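Local atomic coordinates of 2-hydroxyhepta-2,4-diene-1,7-dioate isomerase (Corynebacterium glutamicum, PDB entry 4DBF), a protein that binds magnesium and probably acts as a lyase or isomerase of the fumarylacetoacetate hydrolase (FAH) family, consistent with an oxaloacetate decarboxylase. Residues S128-V133 against K184-F189; L222-N227 against A260-M265. One frame throughout, in Å; residues are numbered along the deposited sequence.

Contact 1 of 2, residues S128-V133 against K184-F189; sequences SFATKV and KGIDTF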
ATOM      1  N   SER A 128      10.384  11.311  16.616  1.00 27.36           N
ATOM      2  CA  SER A 128      10.302  12.566  17.334  1.00 28.87           C
ATOM      3  C   SER A 128       9.365  13.566  16.708  1.00 27.44           C
ATOM      4  O   SER A 128       8.786  14.321  17.384  1.00 29.89           O
ATOM      5  CB  SER A 128      11.673  13.187  17.477  1.00 29.00           C
ATOM      6  OG  SER A 128      12.205  13.475  16.231  1.00 32.00           O
ATOM      7  N   PHE A 129       9.239  13.533  15.407  1.00 27.96           N
ATOM      8  CA  PHE A 129       8.394  14.455  14.695  1.00 27.81           C
ATOM      9  C   PHE A 129       6.943  14.065  14.696  1.00 28.32           C
ATOM     10  O   PHE A 129       6.134  14.746  14.130  1.00 26.07           O
ATOM     11  CB  PHE A 129       8.860  14.617  13.265  1.00 28.11           C
ATOM     12  CG  PHE A 129       8.906  13.354  12.510  1.00 28.17           C
ATOM     13  CD1 PHE A 129       7.831  12.933  11.775  1.00 27.77           C
ATOM     14  CD2 PHE A 129      10.015  12.570  12.555  1.00 29.96           C
ATOM     15  CE1 PHE A 129       7.873  11.759  11.083  1.00 25.84           C
ATOM     16  CE2 PHE A 129      10.069  11.395  11.862  1.00 25.93           C
ATOM     17  CZ  PHE A 129       8.994  10.984  11.134  1.00 26.48           C
ATOM     18  N   ALA A 130       6.644  12.935  15.314  1.00 26.83           N
ATOM     19  CA  ALA A 130       5.299  12.409  15.364  1.00 26.55           C
ATOM     20  C   ALA A 130       4.749  12.597  16.749  1.00 26.36           C
ATOM     21  O   ALA A 130       5.178  11.951  17.649  1.00 26.50           O
ATOM     22  CB  ALA A 130       5.267  10.930  14.999  1.00 24.43           C
ATOM     23  N   THR A 131       3.794  13.486  16.890  1.00 24.62           N
ATOM     24  CA  THR A 131       3.302  13.900  18.175  1.00 26.14           C
ATOM     25  C   THR A 131       1.800  13.769  18.257  1.00 26.84           C
ATOM     26  O   THR A 131       1.139  13.618  17.277  1.00 28.38           O
ATOM     27  CB  THR A 131       3.734  15.350  18.485  1.00 28.15           C
ATOM     28  OG1 THR A 131       3.269  16.230  17.484  1.00 28.26           O
ATOM     29  CG2 THR A 131       5.209  15.459  18.541  1.00 29.28           C
ATOM     30  N   LYS A 132       1.285  13.810  19.457  1.00 24.80           N
ATOM     31  CA  LYS A 132      -0.071  13.434  19.725  1.00 26.58           C
ATOM     32  C   LYS A 132      -0.468  12.108  19.058  1.00 25.74           C
ATOM     33  O   LYS A 132      -1.404  12.067  18.329  1.00 23.78           O
ATOM     34  CB  LYS A 132      -1.060  14.528  19.380  1.00 26.30           C
ATOM     35  CG  LYS A 132      -2.373  14.314  20.077  1.00 27.40           C
ATOM     36  CD  LYS A 132      -3.301  15.493  19.955  1.00 34.33           C
ATOM     37  CE  LYS A 132      -4.708  15.114  20.309  1.00 30.93           C
ATOM     38  NZ  LYS A 132      -5.614  16.234  20.043  1.00 37.93           N
ATOM     39  N   VAL A 133       0.271  11.053  19.364  1.00 24.40           N
ATOM     40  CA  VAL A 133       0.047   9.734  18.810  1.00 24.32           C
ATOM     41  C   VAL A 133      -0.975   8.952  19.586  1.00 23.74           C
ATOM     42  O   VAL A 133      -0.754   8.591  20.709  1.00 26.35           O
ATOM     43  CB  VAL A 133       1.345   8.949  18.747  1.00 23.83           C
ATOM     44  CG1 VAL A 133       1.127   7.563  18.234  1.00 22.92           C
ATOM     45  CG2 VAL A 133       2.353   9.673  17.927  1.00 24.99           C
ATOM     46  N   LYS A 184      -0.397   7.731   9.794  1.00 19.15           N
ATOM     47  CA  LYS A 184      -0.878   6.405  10.173  1.00 19.02           C
ATOM     48  C   LYS A 184       0.029   5.302   9.630  1.00 19.29           C
ATOM     49  O   LYS A 184      -0.247   4.127   9.809  1.00 20.64           O
ATOM     50  CB  LYS A 184      -2.289   6.227   9.631  1.00 20.75           C
ATOM     51  CG  LYS A 184      -3.339   7.166  10.344  1.00 21.24           C
ATOM     52  CD  LYS A 184      -4.710   6.890   9.843  1.00 21.44           C
ATOM     53  CE  LYS A 184      -5.788   7.604  10.755  1.00 23.27           C
ATOM     54  NZ  LYS A 184      -6.360   6.681  11.801  1.00 27.44           N
ATOM     55  N   GLY A 185       1.065   5.710   8.906  1.00 17.81           N
ATOM     56  CA  GLY A 185       1.841   4.806   8.033  1.00 17.28           C
ATOM     57  C   GLY A 185       3.306   4.686   8.462  1.00 18.18           C
ATOM     58  O   GLY A 185       4.071   3.952   7.835  1.00 18.36           O
ATOM     59  N   ILE A 186       3.654   5.341   9.574  1.00 18.54           N
ATOM     60  CA  ILE A 186       5.031   5.231  10.160  1.00 18.70           C
ATOM     61  C   ILE A 186       5.261   3.740  10.549  1.00 19.30           C
ATOM     62  O   ILE A 186       4.333   3.060  11.015  1.00 17.02           O
ATOM     63  CB  ILE A 186       5.166   6.200  11.336  1.00 19.23           C
ATOM     64  CG1 ILE A 186       5.310   7.623  10.754  1.00 18.68           C
ATOM     65  CG2 ILE A 186       6.426   5.941  12.201  1.00 22.33           C
ATOM     66  CD1 ILE A 186       4.937   8.808  11.730  1.00 19.52           C
ATOM     67  N   ASP A 187       6.447   3.206  10.316  1.00 18.71           N
ATOM     68  CA  ASP A 187       6.776   1.859  10.732  1.00 20.31           C
ATOM     69  C   ASP A 187       6.251   1.596  12.169  1.00 19.80           C
ATOM     70  O   ASP A 187       6.413   2.396  13.016  1.00 20.89           O
ATOM     71  CB  ASP A 187       8.290   1.620  10.714  1.00 20.67           C
ATOM     72  CG  ASP A 187       8.896   1.526   9.337  1.00 23.90           C
ATOM     73  OD1 ASP A 187       8.246   1.646   8.343  1.00 20.32           O
ATOM     74  OD2 ASP A 187      10.102   1.364   9.289  1.00 26.85           O
ATOM     75  N   THR A 188       5.663   0.438  12.378  1.00 18.95           N
ATOM     76  CA  THR A 188       5.084  -0.048  13.634  1.00 19.86           C
ATOM     77  C   THR A 188       3.707   0.563  14.030  1.00 20.17           C
ATOM     78  O   THR A 188       3.129   0.159  15.044  1.00 18.61           O
ATOM     79  CB  THR A 188       6.018  -0.020  14.916  1.00 20.55           C
ATOM     80  OG1 THR A 188       6.098   1.334  15.381  1.00 23.12           O
ATOM     81  CG2 THR A 188       7.439  -0.657  14.639  1.00 21.43           C
ATOM     82  N   PHE A 189       3.172   1.459  13.173  1.00 19.06           N
ATOM     83  CA  PHE A 189       1.914   2.103  13.522  1.00 20.16           C
ATOM     84  C   PHE A 189       0.696   1.220  13.144  1.00 20.91           C
ATOM     85  O   PHE A 189      -0.432   1.686  13.221  1.00 19.39           O
ATOM     86  CB  PHE A 189       1.819   3.459  12.804  1.00 19.36           C
ATOM     87  CG  PHE A 189       2.457   4.541  13.562  1.00 21.86           C
ATOM     88  CD1 PHE A 189       3.510   4.239  14.439  1.00 18.99           C
ATOM     89  CD2 PHE A 189       1.940   5.848  13.499  1.00 21.21           C
ATOM     90  CE1 PHE A 189       4.093   5.270  15.207  1.00 21.73           C
ATOM     91  CE2 PHE A 189       2.509   6.879  14.240  1.00 21.72           C
ATOM     92  CZ  PHE A 189       3.618   6.612  15.085  1.00 21.71           C
TER
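With chi1 at -75°, Ile186 sets CG1 beside its own backbone N, and the extended outer arm carries CD1 across to Phe129 and Ala130; Val133, its CG1 anti to the backbone N (177°), brings that methyl to the far end of the Phe189 ring, at CZ. The contact joins two loops of the FAH-family C-terminal domain: the connection 128-133, which leads into strand 133-143, and a type II beta turn, Ile186 to Phe189, just beyond helix 181-185. Everything that crosses is apolar. Ile186 CD1 lies 3.9 Å from Ala130 CB and 4.2 Å from Phe129 CE1, a slim terminal methyl that bridges the gap between the loops and meets both the small Ala130 methyl and the Phe129 ring. Val133 CG1 comes within 4.1 Å of Phe189 CZ, and the two side chains cross at about a right angle. The Phe189 ring is also braced from within its own turn, since Ile186 CB sits 3.7 Å above the plane, over the ring centre. Val168 of strand 159-170 packs against both Val133 and Phe189, while Ser245 of the second subunit reaches Phe129 and Ile186, so one side of this small hydrophobic cluster is part of the subunit interface. The magnesium site is near: Lys184 NZ is hydrogen-bonded to OD2 of Asp167, a metal ligand. The turn itself is closed by Phe189 N donating to Ile186 O at 2.9 Å. At its third position Thr188 takes a left-handed phi of 76°, and its OG1 donates back to the carbonyl O of Asp187 at 2.6 Å.

Contact 2 of 2, residues L222-N227 against A260-M265; sequences LKQDSN and AGTEAM
Lys223 and Gln224 stand opposite Ala212 in a classic beta bulge, where segment 222-227 of strand 219-227, outermost in its sheet within the chain, passes the irregular loop 260-265 with the CA atoms of Lys223 and Thr262 6.3 Å apart. No backbone hydrogen bond links the two segments, so side chains make the join. Lys223, bent at chi2 (-69°), brings its ammonium group to Glu263, which is bent at chi2 as well, and NZ donates to OE1 at 3.0 Å in a salt bridge. The ammonium approaches from above the carboxylate, 69° out of its plane, rather than in line with it. Below the charges the aliphatic parts touch lightly, Lys223 CD being 4.2 Å from Glu263 CB. A long, flexible pair suits this partly exposed border, where methylenes can pack while the charged ends meet. Further in, the buried amide end of Gln224 lies against the methyl CG2 of Thr262, and Thr262 CB rests 4.0 Å from the carbonyl O of Lys223. Threonine serves two surfaces here: the methyl faces the strand, while OG1 is hydrogen-bonded to Phe135 O. The side chain of Gln224 is about 5 Å from that of Glu136, a magnesium ligand. Around the contact, strand 209-216 pairs with strand 219-227 on one edge and sends Leu214 to Glu263, and strand 133-143 contributes Phe135, which packs on both Lys223 and Gln224.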
ATOM      1  N   LEU A 222      -9.370   2.661  31.085  1.00 36.54           N
ATOM      2  CA  LEU A 222     -10.174   2.363  29.895  1.00 34.90           C
ATOM      3  C   LEU A 222     -10.290   3.628  29.101  1.00 34.51           C
ATOM      4  O   LEU A 222     -10.886   4.602  29.550  1.00 35.00           O
ATOM      5  CB  LEU A 222     -11.589   1.877  30.311  1.00 35.31           C
ATOM      6  CG  LEU A 222     -12.659   1.465  29.277  1.00 34.60           C
ATOM      7  CD1 LEU A 222     -12.154   0.341  28.334  1.00 33.92           C
ATOM      8  CD2 LEU A 222     -13.952   0.973  29.958  1.00 33.55           C
ATOM      9  N   LYS A 223      -9.719   3.642  27.909  1.00 32.20           N
ATOM     10  CA  LYS A 223      -9.593   4.873  27.143  1.00 32.12           C
ATOM     11  C   LYS A 223     -10.243   4.737  25.773  1.00 30.30           C
ATOM     12  O   LYS A 223     -10.279   5.679  24.983  1.00 31.51           O
ATOM     13  CB  LYS A 223      -8.113   5.264  27.055  1.00 31.77           C
ATOM     14  CG  LYS A 223      -7.527   5.787  28.387  1.00 36.34           C
ATOM     15  CD  LYS A 223      -8.125   7.150  28.762  1.00 41.89           C
ATOM     16  CE  LYS A 223      -7.408   7.784  29.951  1.00 44.77           C
ATOM     17  NZ  LYS A 223      -7.657   9.253  30.007  1.00 45.57           N
ATOM     18  N   GLN A 224     -10.849   3.583  25.557  1.00 29.94           N
ATOM     19  CA  GLN A 224     -11.768   3.324  24.461  1.00 29.93           C
ATOM     20  C   GLN A 224     -12.787   2.256  24.823  1.00 30.12           C
ATOM     21  O   GLN A 224     -12.452   1.241  25.330  1.00 30.17           O
ATOM     22  CB  GLN A 224     -11.066   2.943  23.147  1.00 27.87           C
ATOM     23  CG  GLN A 224     -12.009   2.733  21.975  1.00 25.11           C
ATOM     24  CD  GLN A 224     -11.367   2.066  20.764  1.00 28.93           C
ATOM     25  OE1 GLN A 224     -12.018   1.401  20.007  1.00 30.50           O
ATOM     26  NE2 GLN A 224     -10.107   2.275  20.586  1.00 22.44           N
ATOM     27  N   ASP A 225     -14.034   2.523  24.510  1.00 30.35           N
ATOM     28  CA  ASP A 225     -15.121   1.685  24.899  1.00 33.48           C
ATOM     29  C   ASP A 225     -16.207   1.846  23.855  1.00 33.44           C
ATOM     30  O   ASP A 225     -17.150   2.573  24.047  1.00 34.19           O
ATOM     31  CB  ASP A 225     -15.614   2.166  26.247  1.00 34.92           C
ATOM     32  CG  ASP A 225     -16.545   1.209  26.925  1.00 40.19           C
ATOM     33  OD1 ASP A 225     -16.790   0.118  26.446  1.00 42.25           O
ATOM     34  OD2 ASP A 225     -17.034   1.576  27.986  1.00 45.91           O
ATOM     35  N   SER A 226     -16.032   1.164  22.744  1.00 31.73           N
ATOM     36  CA  SER A 226     -16.870   1.297  21.586  1.00 31.02           C
ATOM     37  C   SER A 226     -17.565  -0.023  21.255  1.00 30.37           C
ATOM     38  O   SER A 226     -17.378  -0.995  21.918  1.00 29.05           O
ATOM     39  CB  SER A 226     -16.027   1.777  20.406  1.00 31.61           C
ATOM     40  OG  SER A 226     -15.013   0.879  20.092  1.00 33.10           O
ATOM     41  N   ASN A 227     -18.385  -0.027  20.231  1.00 30.55           N
ATOM     42  CA  ASN A 227     -19.068  -1.236  19.839  1.00 32.91           C
ATOM     43  C   ASN A 227     -19.225  -1.277  18.351  1.00 33.16           C
ATOM     44  O   ASN A 227     -19.488  -0.282  17.770  1.00 34.99           O
ATOM     45  CB  ASN A 227     -20.401  -1.317  20.536  1.00 32.41           C
ATOM     46  CG  ASN A 227     -21.031  -2.662  20.426  1.00 36.29           C
ATOM     47  OD1 ASN A 227     -21.474  -3.046  19.388  1.00 38.49           O
ATOM     48  ND2 ASN A 227     -21.106  -3.355  21.518  1.00 32.49           N
ATOM     49  N   ALA A 260     -12.980   8.470  16.361  1.00 32.02           N
ATOM     50  CA  ALA A 260     -11.882   9.259  15.807  1.00 32.78           C
ATOM     51  C   ALA A 260     -10.956   9.976  16.823  1.00 34.52           C
ATOM     52  O   ALA A 260     -10.034  10.717  16.416  1.00 34.84           O
ATOM     53  CB  ALA A 260     -12.451  10.280  14.879  1.00 33.68           C
ATOM     54  N   GLY A 261     -11.183   9.766  18.108  1.00 33.33           N
ATOM     55  CA  GLY A 261     -10.311  10.354  19.116  1.00 34.01           C
ATOM     56  C   GLY A 261     -10.234   9.556  20.386  1.00 33.79           C
ATOM     57  O   GLY A 261     -11.261   9.313  21.034  1.00 36.29           O
ATOM     58  N   THR A 262      -9.044   9.126  20.761  1.00 32.06           N
ATOM     59  CA  THR A 262      -8.923   8.363  21.986  1.00 32.90           C
ATOM     60  C   THR A 262      -8.055   9.008  23.090  1.00 33.92           C
ATOM     61  O   THR A 262      -8.572   9.744  23.897  1.00 34.50           O
ATOM     62  CB  THR A 262      -8.387   6.977  21.650  1.00 32.94           C
ATOM     63  OG1 THR A 262      -7.115   7.119  20.988  1.00 31.21           O
ATOM     64  CG2 THR A 262      -9.402   6.175  20.719  1.00 32.56           C
ATOM     65  N   GLU A 263      -6.760   8.751  23.108  1.00 33.33           N
ATOM     66  CA  GLU A 263      -5.875   9.326  24.118  1.00 33.58           C
ATOM     67  C   GLU A 263      -4.425   9.222  23.618  1.00 32.53           C
ATOM     68  O   GLU A 263      -4.002   8.162  23.120  1.00 31.73           O
ATOM     69  CB  GLU A 263      -6.009   8.623  25.488  1.00 35.03           C
ATOM     70  CG  GLU A 263      -4.983   9.079  26.592  1.00 39.27           C
ATOM     71  CD  GLU A 263      -5.376  10.374  27.336  1.00 48.58           C
ATOM     72  OE1 GLU A 263      -6.594  10.670  27.525  1.00 50.62           O
ATOM     73  OE2 GLU A 263      -4.435  11.088  27.759  1.00 50.50           O
ATOM     74  N   ALA A 264      -3.634  10.279  23.774  1.00 30.51           N
ATOM     75  CA  ALA A 264      -2.239  10.194  23.338  1.00 29.99           C
ATOM     76  C   ALA A 264      -1.393   9.206  24.162  1.00 29.74           C
ATOM     77  O   ALA A 264      -1.613   9.000  25.363  1.00 29.77           O
ATOM     78  CB  ALA A 264      -1.568  11.585  23.297  1.00 29.94           C
ATOM     79  N   MET A 265      -0.426   8.601  23.493  1.00 27.87           N
ATOM     80  CA  MET A 265       0.425   7.594  24.087  1.00 29.03           C
ATOM     81  C   MET A 265       1.815   8.173  24.039  1.00 29.16           C
ATOM     82  O   MET A 265       2.167   8.839  23.051  1.00 29.62           O
ATOM     83  CB  MET A 265       0.406   6.343  23.182  1.00 25.95           C
ATOM     84  CG  MET A 265      -0.912   5.686  23.133  1.00 27.39           C
ATOM     85  SD  MET A 265      -0.699   4.120  22.248  1.00 24.88           S
ATOM     86  CE  MET A 265      -0.169   4.503  20.654  1.00 20.69           C
TER

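How the contacts relate
Contact 1 is largely buried and wholly apolar, made of methyls and rings; contact 2 is only partly buried and changes from a salt bridge on its more open side to an amide packed on a methyl further in. Strand 133-143 serves both: Val133 at its start belongs to contact 1, and Phe135 packs against contact 2. The two also meet directly, through a probable hydrogen bond between Val133 O and Met265 N at 2.8 Å, although their centres are about 17 Å apart. Contact 2 lies nearer the magnesium, the side chain of Gln224 being about 9 Å from it and that of Phe189 about 11 Å; only contact 1 also touches the second subunit.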